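Local coordinates for phenazine biosynthesis protein, PhzF family (Bacillus anthracis, PDB 3EDN) that belongs to the PhzF family of diaminopimelate epimerase-like proteins and probably acts as an isomerase in a biosynthetic pathway, at residues P126-F131 with P154-S159; N162-V167 with N194-P199; V268-T273 with L281-A286. All coordinates share one frame; numbering follows the deposited sequence.

Interaction 1 (P126-F131 with P154-S159)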
loop_
_atom_site.group_PDB
_atom_site.type_symbol
_atom_site.label_atom_id
_atom_site.label_comp_id
_atom_site.label_asym_id
_atom_site.label_seq_id
_atom_site.Cartn_x
_atom_site.Cartn_y
_atom_site.Cartn_z
ATOM N N PRO A 126 -9.416 30.562 -6.602
ATOM C CA PRO A 126 -8.725 30.896 -7.857
ATOM C C PRO A 126 -7.607 31.940 -7.761
ATOM O O PRO A 126 -7.694 32.902 -6.975
ATOM C CB PRO A 126 -9.860 31.409 -8.756
ATOM C CG PRO A 126 -10.928 31.842 -7.814
ATOM C CD PRO A 126 -10.822 31.004 -6.594
ATOM N N GLN A 127 -6.582 31.731 -8.580
ATOM C CA GLN A 127 -5.495 32.680 -8.785
ATOM C C GLN A 127 -5.376 32.954 -10.274
ATOM O O GLN A 127 -5.454 32.033 -11.091
ATOM C CB GLN A 127 -4.175 32.083 -8.314
ATOM C CG GLN A 127 -4.151 31.673 -6.867
ATOM C CD GLN A 127 -2.851 30.982 -6.546
ATOM O OE1 GLN A 127 -1.812 31.629 -6.459
ATOM N NE2 GLN A 127 -2.887 29.656 -6.426
ATOM N N PHE A 128 -5.163 34.222 -10.625
ATOM C CA PHE A 128 -4.886 34.621 -12.004
ATOM C C PHE A 128 -3.597 35.432 -12.108
ATOM O O PHE A 128 -3.253 36.177 -11.186
ATOM C CB PHE A 128 -6.027 35.485 -12.541
ATOM C CG PHE A 128 -7.336 34.753 -12.707
ATOM C CD1 PHE A 128 -7.536 33.878 -13.765
ATOM C CD2 PHE A 128 -8.369 34.970 -11.815
ATOM C CE1 PHE A 128 -8.742 33.200 -13.917
ATOM C CE2 PHE A 128 -9.589 34.308 -11.953
ATOM C CZ PHE A 128 -9.777 33.416 -13.005
ATOM N N LYS A 129 -2.918 35.309 -13.249
ATOM C CA LYS A 129 -1.797 36.189 -13.614
ATOM C C LYS A 129 -1.982 36.598 -15.072
ATOM O O LYS A 129 -2.382 35.774 -15.888
ATOM C CB LYS A 129 -0.476 35.435 -13.481
ATOM C CG LYS A 129 -0.235 34.826 -12.119
ATOM C CD LYS A 129 1.102 34.072 -12.069
ATOM C CE LYS A 129 1.457 33.641 -10.645
ATOM N NZ LYS A 129 1.903 34.799 -9.794
ATOM N N ASP A 130 -1.685 37.851 -15.428
ATOM C CA ASP A 130 -1.811 38.260 -16.828
ATOM C C ASP A 130 -0.758 37.569 -17.693
ATOM O O ASP A 130 0.342 37.283 -17.233
ATOM C CB ASP A 130 -1.735 39.788 -16.988
ATOM C CG ASP A 130 -3.091 40.469 -16.810
ATOM O OD1 ASP A 130 -4.042 39.836 -16.292
ATOM O OD2 ASP A 130 -3.218 41.654 -17.200
ATOM N N PHE A 131 -1.123 37.259 -18.930
ATOM C CA PHE A 131 -0.179 36.713 -19.884
ATOM C C PHE A 131 0.482 37.877 -20.594
ATOM O O PHE A 131 -0.202 38.679 -21.232
ATOM C CB PHE A 131 -0.895 35.814 -20.892
ATOM C CG PHE A 131 -0.039 35.426 -22.059
ATOM C CD1 PHE A 131 0.963 34.479 -21.912
ATOM C CD2 PHE A 131 -0.237 36.002 -23.302
ATOM C CE1 PHE A 131 1.752 34.118 -22.983
ATOM C CE2 PHE A 131 0.549 35.648 -24.384
ATOM C CZ PHE A 131 1.551 34.703 -24.225
ATOM N N PRO A 154 -9.332 38.938 -21.947
ATOM C CA PRO A 154 -7.910 38.783 -21.647
ATOM C C PRO A 154 -7.402 37.351 -21.644
ATOM O O PRO A 154 -8.121 36.426 -21.257
ATOM C CB PRO A 154 -7.760 39.401 -20.246
ATOM C CG PRO A 154 -9.101 39.267 -19.622
ATOM C CD PRO A 154 -10.121 39.276 -20.747
ATOM N N ILE A 155 -6.171 37.189 -22.099
ATOM C CA ILE A 155 -5.453 35.927 -21.967
ATOM C C ILE A 155 -4.811 35.940 -20.592
ATOM O O ILE A 155 -4.106 36.899 -20.235
ATOM C CB ILE A 155 -4.391 35.756 -23.063
ATOM C CG1 ILE A 155 -5.022 35.885 -24.457
ATOM C CG2 ILE A 155 -3.669 34.419 -22.901
ATOM C CD1 ILE A 155 -3.982 36.068 -25.589
ATOM N N VAL A 156 -5.080 34.909 -19.794
ATOM C CA VAL A 156 -4.552 34.853 -18.439
ATOM C C VAL A 156 -4.138 33.437 -18.079
ATOM O O VAL A 156 -4.670 32.468 -18.618
ATOM C CB VAL A 156 -5.578 35.328 -17.379
ATOM C CG1 VAL A 156 -5.979 36.770 -17.630
ATOM C CG2 VAL A 156 -6.812 34.403 -17.336
ATOM N N TYR A 157 -3.173 33.331 -17.182
ATOM C CA TYR A 157 -2.896 32.088 -16.469
ATOM C C TYR A 157 -3.910 32.033 -15.349
ATOM O O TYR A 157 -4.151 33.044 -14.690
ATOM C CB TYR A 157 -1.509 32.141 -15.818
ATOM C CG TYR A 157 -0.325 32.175 -16.758
ATOM C CD1 TYR A 157 0.182 30.998 -17.311
ATOM C CD2 TYR A 157 0.304 33.378 -17.080
ATOM C CE1 TYR A 157 1.282 31.012 -18.178
ATOM C CE2 TYR A 157 1.400 33.406 -17.942
ATOM C CZ TYR A 157 1.879 32.218 -18.483
ATOM O OH TYR A 157 2.963 32.229 -19.324
ATOM N N GLY A 158 -4.499 30.863 -15.126
ATOM C CA GLY A 158 -5.450 30.684 -14.036
ATOM C C GLY A 158 -5.273 29.337 -13.351
ATOM O O GLY A 158 -4.850 28.363 -13.971
ATOM N N SER A 159 -5.556 29.282 -12.054
ATOM C CA SER A 159 -5.452 28.042 -11.294
ATOM C C SER A 159 -6.530 27.963 -10.236
ATOM O O SER A 159 -6.735 28.933 -9.486
ATOM C CB SER A 159 -4.121 27.980 -10.559
ATOM O OG SER A 159 -4.146 26.919 -9.616
HETATM O O HOH W 1 -5.425 28.310 -6.851
#
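Five backbone hydrogen bonds join residues 126-131 to residues 154-159, an antiparallel strand pair in the diaminopimelate epimerase-like fold. Gln127 pairs with Ser159 and Lys129 with Tyr157 through reciprocal N-H to carbonyl bonds; Gln127 N reaches Ser159 O at 2.9 Å, in the carbonyl plane. Just past the strand end Phe131 N bonds Ile155 O at 3.3 Å, from above the carbonyl plane. Phe128 faces Gly158, which has no side chain, so the ring, its CG anti to the carbonyl carbon (chi1 -67°), swings across the partner strand. There CD1 meets Val156 CG2 at 3.7 Å, with Tyr157 O at the ring edge. Phe131 takes the other choice, CG anti to the backbone N (chi1 169°), and lies alongside Ile155, pointing the same way, with its CB 3.7 Å from Ile155 CG2. The edge of the same ring comes to the Tyr157 hydroxyl, Phe131 CD1 standing 4.0 Å from Tyr157 OH.

Further out, helix 135-141 packs Leu138 against both Phe131 and Ile155, while Tyr239 and Tyr243 of helix 230-244 back Val156. Strand 163-168 continues the sheet beyond 156-159, and its Trp163 touches Gln127 and Tyr157. Ser159 OG is engaged by Gly161 N, whereas Ser159 O has a second donor in a water that in turn accepts from Gln127 NE2 at 2.9 Å.

Interaction 2 (N162-V167 with N194-P199); sequences NWTVIV and NASIHP. With SO4 (sulfate ion), chain F.
Two hydroxyls meet tip to tip in this otherwise largely apolar strand pair: Thr164 OG1 and Ser196 OG lie 2.7 Å apart in a hydrogen bond whose donor could be either. Thr164 OG1 stands anti to its backbone N (chi1 -162°), whereas Ser196 OG takes the crowded position between N and carbonyl carbon (chi1 52°), and the two torsions turn the oxygens together. His198 lies on the same face, its CB 3.4 Å from Thr164 OG1; the imidazole extends to His215, which it meets through an ND1 to ND1 hydrogen bond.

The strands run parallel, as neighbours within the diaminopimelate epimerase-like fold. Val165 brackets Ile197, its N donating to Ser196 O and its O accepting from His198 N at 2.7 Å, the latter bond in the carbonyl plane. The pairing slackens towards both ends, where Ser196 N to Trp163 O and Val167 N to His198 O are weak. On the opposite face the Val167 and Ile197 side chains cross obliquely, CG2 to CG2 3.7 Å, and Val165 CG2 reaches Ala195 CB at 4.1 Å. Trp163 N donates to O3 of a sulfate ion, probably from the crystallisation liquor, at 2.8 Å.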
loop_
_atom_site.group_PDB
_atom_site.type_symbol
_atom_site.label_atom_id
_atom_site.label_comp_id
_atom_site.label_asym_id
_atom_site.label_seq_id
_atom_site.Cartn_x
_atom_site.Cartn_y
_atom_site.Cartn_z
ATOM N N ASN A 162 -4.443 23.678 -10.450
ATOM C CA ASN A 162 -3.408 23.490 -11.473
ATOM C C ASN A 162 -3.414 24.664 -12.434
ATOM O O ASN A 162 -4.474 25.199 -12.740
ATOM C CB ASN A 162 -3.672 22.190 -12.232
ATOM C CG ASN A 162 -3.555 20.974 -11.332
ATOM O OD1 ASN A 162 -2.460 20.452 -11.121
ATOM N ND2 ASN A 162 -4.669 20.547 -10.766
ATOM N N TRP A 163 -2.242 25.066 -12.918
ATOM C CA TRP A 163 -2.146 26.238 -13.781
ATOM C C TRP A 163 -2.446 25.915 -15.237
ATOM O O TRP A 163 -1.828 25.018 -15.829
ATOM C CB TRP A 163 -0.756 26.884 -13.683
ATOM C CG TRP A 163 -0.534 27.668 -12.414
ATOM C CD1 TRP A 163 0.193 27.282 -11.320
ATOM C CD2 TRP A 163 -1.056 28.970 -12.110
ATOM N NE1 TRP A 163 0.144 28.255 -10.351
ATOM C CE2 TRP A 163 -0.601 29.311 -10.816
ATOM C CE3 TRP A 163 -1.864 29.885 -12.811
ATOM C CZ2 TRP A 163 -0.931 30.515 -10.205
ATOM C CZ3 TRP A 163 -2.187 31.090 -12.204
ATOM C CH2 TRP A 163 -1.718 31.393 -10.911
ATOM N N THR A 164 -3.387 26.666 -15.810
ATOM C CA THR A 164 -3.693 26.589 -17.244
ATOM C C THR A 164 -3.757 28.017 -17.811
ATOM O O THR A 164 -3.889 28.971 -17.056
ATOM C CB THR A 164 -5.013 25.813 -17.490
ATOM O OG1 THR A 164 -5.078 25.387 -18.851
ATOM C CG2 THR A 164 -6.243 26.661 -17.131
ATOM N N VAL A 165 -3.640 28.155 -19.125
ATOM C CA VAL A 165 -3.781 29.466 -19.769
ATOM C C VAL A 165 -5.134 29.523 -20.452
ATOM O O VAL A 165 -5.416 28.733 -21.369
ATOM C CB VAL A 165 -2.670 29.744 -20.825
ATOM C CG1 VAL A 165 -2.746 31.187 -21.307
ATOM C CG2 VAL A 165 -1.281 29.476 -20.241
ATOM N N ILE A 166 -5.980 30.445 -19.994
ATOM C CA ILE A 166 -7.257 30.677 -20.636
ATOM C C ILE A 166 -7.011 31.601 -21.839
ATOM O O ILE A 166 -6.589 32.745 -21.659
ATOM C CB ILE A 166 -8.250 31.350 -19.655
ATOM C CG1 ILE A 166 -8.527 30.455 -18.423
ATOM C CG2 ILE A 166 -9.545 31.714 -20.370
ATOM C CD1 ILE A 166 -9.131 29.073 -18.787
ATOM N N VAL A 167 -7.266 31.096 -23.045
ATOM C CA VAL A 167 -7.034 31.814 -24.296
ATOM C C VAL A 167 -8.364 32.016 -25.049
ATOM O O VAL A 167 -8.836 31.106 -25.751
ATOM C CB VAL A 167 -6.072 31.026 -25.203
ATOM C CG1 VAL A 167 -5.758 31.826 -26.472
ATOM C CG2 VAL A 167 -4.785 30.703 -24.459
ATOM N N ASN A 194 5.352 25.391 -17.722
ATOM C CA ASN A 194 4.751 24.063 -17.702
ATOM C C ASN A 194 3.229 24.078 -17.620
ATOM O O ASN A 194 2.620 23.050 -17.358
ATOM C CB ASN A 194 5.331 23.210 -16.563
ATOM C CG ASN A 194 4.819 23.624 -15.196
ATOM O OD1 ASN A 194 4.574 24.807 -14.934
ATOM N ND2 ASN A 194 4.663 22.642 -14.307
ATOM N N ALA A 195 2.615 25.238 -17.849
ATOM C CA ALA A 195 1.146 25.312 -17.843
ATOM C C ALA A 195 0.552 24.608 -19.053
ATOM O O ALA A 195 1.161 24.559 -20.116
ATOM C CB ALA A 195 0.681 26.763 -17.808
ATOM N N SER A 196 -0.662 24.074 -18.895
ATOM C CA SER A 196 -1.447 23.636 -20.038
ATOM C C SER A 196 -2.065 24.877 -20.689
ATOM O O SER A 196 -2.025 25.979 -20.120
ATOM C CB SER A 196 -2.567 22.719 -19.564
ATOM O OG SER A 196 -3.285 23.355 -18.521
ATOM N N ILE A 197 -2.620 24.698 -21.885
ATOM C CA ILE A 197 -3.312 25.776 -22.587
ATOM C C ILE A 197 -4.764 25.396 -22.859
ATOM O O ILE A 197 -5.041 24.351 -23.454
ATOM C CB ILE A 197 -2.606 26.165 -23.922
ATOM C CG1 ILE A 197 -1.178 26.646 -23.633
ATOM C CG2 ILE A 197 -3.421 27.265 -24.638
ATOM C CD1 ILE A 197 -0.378 27.054 -24.879
ATOM N N HIS A 198 -5.682 26.262 -22.420
ATOM C CA HIS A 198 -7.098 25.951 -22.498
ATOM C C HIS A 198 -7.887 27.062 -23.199
ATOM O O HIS A 198 -8.463 27.953 -22.544
ATOM C CB HIS A 198 -7.661 25.728 -21.093
ATOM C CG HIS A 198 -8.917 24.916 -21.092
ATOM N ND1 HIS A 198 -8.935 23.579 -20.759
ATOM C CD2 HIS A 198 -10.187 25.234 -21.445
ATOM C CE1 HIS A 198 -10.168 23.117 -20.865
ATOM N NE2 HIS A 198 -10.946 24.095 -21.297
ATOM N N PRO A 199 -7.918 27.021 -24.536
ATOM C CA PRO A 199 -8.673 28.023 -25.289
ATOM C C PRO A 199 -10.163 27.919 -25.012
ATOM O O PRO A 199 -10.678 26.825 -24.743
ATOM C CB PRO A 199 -8.364 27.677 -26.746
ATOM C CG PRO A 199 -7.083 26.868 -26.692
ATOM C CD PRO A 199 -7.214 26.070 -25.412
HETATM S S SO4 F . 0.510 22.567 -11.911
HETATM O O1 SO4 F . 0.861 21.890 -10.662
HETATM O O2 SO4 F . -0.440 21.755 -12.653
HETATM O O3 SO4 F . 0.005 23.892 -11.631
HETATM O O4 SO4 F . 1.702 22.736 -12.730
#

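Interaction 3 (V268-T273 with L281-A286); sequences VTVYVT and LQIDIA
Asp284 OD2 is gripped twice: a water 2.6 Å away can donate to it, and Gln282 NE2 gives it a bond of 3.2 Å that lies in the amide plane and uses the syn lone pair of the acid. The extended Gln282 side chain, its CG anti to the backbone N (chi1 172°), runs along its own strand to reach the carboxylate two residues on. The same water is hydrogen-bonded to Thr273 OG1 at 2.8 Å, direction unsettled, and can donate to Gln282 O, though it has more acceptors in reach than protons. Asp284 OD1 turns instead to a salt bridge with Arg122 of strand 117-122.

The network sits on the beta hairpin of strands 266-273 and 282-298, with three reciprocal backbone pairs, Thr269 with Ala286, Tyr271 with Asp284 and Thr273 with Gln282. Gln282 N to Thr273 O is nearly straight (175°). The Tyr271 ring reaches along the polar face edge first, its CE2 3.6 Å from Ala286 CB, and Lys120 adds a cation-pi contact. On the other face Val272 CG2 lies beside Ile283 CD1 at 3.8 Å, while the Leu281 side chain, just before the strand, crosses that of Val272 obliquely, CD1 to CG1 3.8 Å. Helix 230-244 packs on this apolar layer through Ala238 and Ala241.

Buried yet matched by Arg122, an amide and a water, the Asp284 carboxylate is probably held in its charged form.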
loop_
_atom_site.group_PDB
_atom_site.type_symbol
_atom_site.label_atom_id
_atom_site.label_comp_id
_atom_site.label_asym_id
_atom_site.label_seq_id
_atom_site.Cartn_x
_atom_site.Cartn_y
_atom_site.Cartn_z
ATOM N N VAL A 268 -19.161 20.148 -17.390
ATOM C CA VAL A 268 -18.844 20.359 -15.991
ATOM C C VAL A 268 -19.668 21.527 -15.481
ATOM O O VAL A 268 -19.712 22.588 -16.112
ATOM C CB VAL A 268 -17.366 20.650 -15.767
ATOM C CG1 VAL A 268 -17.067 20.742 -14.271
ATOM C CG2 VAL A 268 -16.527 19.575 -16.418
ATOM N N THR A 269 -20.360 21.321 -14.363
ATOM C CA THR A 269 -21.060 22.429 -13.712
ATOM C C THR A 269 -20.129 23.131 -12.735
ATOM O O THR A 269 -19.471 22.488 -11.925
ATOM C CB THR A 269 -22.337 21.923 -13.024
ATOM O OG1 THR A 269 -23.185 21.324 -14.017
ATOM C CG2 THR A 269 -23.093 23.076 -12.350
ATOM N N VAL A 270 -20.054 24.456 -12.839
ATOM C CA VAL A 270 -19.177 25.246 -11.978
ATOM C C VAL A 270 -19.991 26.201 -11.133
ATOM O O VAL A 270 -20.805 26.951 -11.679
ATOM C CB VAL A 270 -18.103 26.008 -12.778
ATOM C CG1 VAL A 270 -17.094 26.668 -11.810
ATOM C CG2 VAL A 270 -17.405 25.059 -13.770
ATOM N N TYR A 271 -19.784 26.145 -9.822
ATOM C CA TYR A 271 -20.482 27.028 -8.883
ATOM C C TYR A 271 -19.507 28.068 -8.358
ATOM O O TYR A 271 -18.408 27.731 -7.885
ATOM C CB TYR A 271 -21.036 26.232 -7.699
ATOM C CG TYR A 271 -21.869 25.045 -8.104
ATOM C CD1 TYR A 271 -23.248 25.108 -8.076
ATOM C CD2 TYR A 271 -21.264 23.864 -8.541
ATOM C CE1 TYR A 271 -24.024 24.011 -8.466
ATOM C CE2 TYR A 271 -22.014 22.789 -8.924
ATOM C CZ TYR A 271 -23.385 22.859 -8.880
ATOM O OH TYR A 271 -24.129 21.758 -9.268
ATOM N N VAL A 272 -19.894 29.338 -8.466
ATOM C CA VAL A 272 -19.031 30.433 -8.040
ATOM C C VAL A 272 -19.751 31.163 -6.921
ATOM O O VAL A 272 -20.886 31.606 -7.106
ATOM C CB VAL A 272 -18.765 31.413 -9.180
ATOM C CG1 VAL A 272 -17.746 32.463 -8.737
ATOM C CG2 VAL A 272 -18.254 30.670 -10.407
ATOM N N THR A 273 -19.114 31.228 -5.756
ATOM C CA THR A 273 -19.758 31.814 -4.573
ATOM C C THR A 273 -18.915 32.950 -4.027
ATOM O O THR A 273 -17.682 32.878 -4.006
ATOM C CB THR A 273 -19.955 30.754 -3.482
ATOM O OG1 THR A 273 -20.823 29.728 -3.984
ATOM C CG2 THR A 273 -20.570 31.365 -2.221
ATOM N N LEU A 281 -13.119 34.377 -4.621
ATOM C CA LEU A 281 -14.282 33.564 -4.957
ATOM C C LEU A 281 -14.078 32.146 -4.434
ATOM O O LEU A 281 -12.943 31.677 -4.261
ATOM C CB LEU A 281 -14.530 33.542 -6.474
ATOM C CG LEU A 281 -14.796 34.884 -7.169
ATOM C CD1 LEU A 281 -14.774 34.757 -8.680
ATOM C CD2 LEU A 281 -16.124 35.472 -6.726
ATOM N N GLN A 282 -15.192 31.485 -4.144
ATOM C CA GLN A 282 -15.165 30.062 -3.813
ATOM C C GLN A 282 -15.633 29.326 -5.052
ATOM O O GLN A 282 -16.623 29.716 -5.671
ATOM C CB GLN A 282 -16.108 29.770 -2.650
ATOM C CG GLN A 282 -16.299 28.303 -2.363
ATOM C CD GLN A 282 -17.301 28.064 -1.263
ATOM O OE1 GLN A 282 -17.182 28.624 -0.171
ATOM N NE2 GLN A 282 -18.295 27.220 -1.536
ATOM N N ILE A 283 -14.898 28.283 -5.436
ATOM C CA ILE A 283 -15.212 27.519 -6.650
ATOM C C ILE A 283 -15.497 26.080 -6.290
ATOM O O ILE A 283 -14.669 25.422 -5.658
ATOM C CB ILE A 283 -14.059 27.570 -7.687
ATOM C CG1 ILE A 283 -13.805 29.013 -8.139
ATOM C CG2 ILE A 283 -14.365 26.657 -8.894
ATOM C CD1 ILE A 283 -14.959 29.621 -8.919
ATOM N N ASP A 284 -16.682 25.615 -6.665
ATOM C CA ASP A 284 -16.996 24.185 -6.637
ATOM C C ASP A 284 -17.245 23.692 -8.055
ATOM O O ASP A 284 -17.694 24.431 -8.925
ATOM C CB ASP A 284 -18.265 23.919 -5.822
ATOM C CG ASP A 284 -18.188 24.478 -4.397
ATOM O OD1 ASP A 284 -17.430 23.937 -3.572
ATOM O OD2 ASP A 284 -18.916 25.453 -4.085
ATOM N N ILE A 285 -17.007 22.416 -8.300
ATOM C CA ILE A 285 -17.470 21.839 -9.552
ATOM C C ILE A 285 -18.297 20.598 -9.268
ATOM O O ILE A 285 -18.192 19.985 -8.188
ATOM C CB ILE A 285 -16.308 21.484 -10.518
ATOM C CG1 ILE A 285 -15.429 20.371 -9.938
ATOM C CG2 ILE A 285 -15.473 22.731 -10.829
ATOM C CD1 ILE A 285 -14.651 19.580 -10.989
ATOM N N ALA A 286 -19.141 20.245 -10.229
ATOM C CA ALA A 286 -19.934 19.028 -10.118
ATOM C C ALA A 286 -20.058 18.381 -11.476
ATOM O O ALA A 286 -20.103 19.058 -12.504
ATOM C CB ALA A 286 -21.317 19.327 -9.554
HETATM O O HOH W 2 -18.954 27.930 -4.942
#

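Interactions 1 and 2 are consecutive pairings in one sheet, their centres 9 Å apart. Strands 156-159 and 163-168 lie side by side between them, with probable hydrogen bonds from Gly158 N to Thr164 O and from Ile166 N to Val156 O, each 2.8 Å. Interaction 3 stands further off, its centre about 17 Å from that of interaction 1, yet the two touch where Pro126 CD meets Leu281 O at 3.2 Å. Helix 230-244 packs against side chains of all three. The sulfate at Trp163 N is about 6 Å from the Ser159 side chain; a separate sulfate lies about 6 Å from that of Ile285. Both probably come from the crystallisation liquor, though such ions can mark pockets.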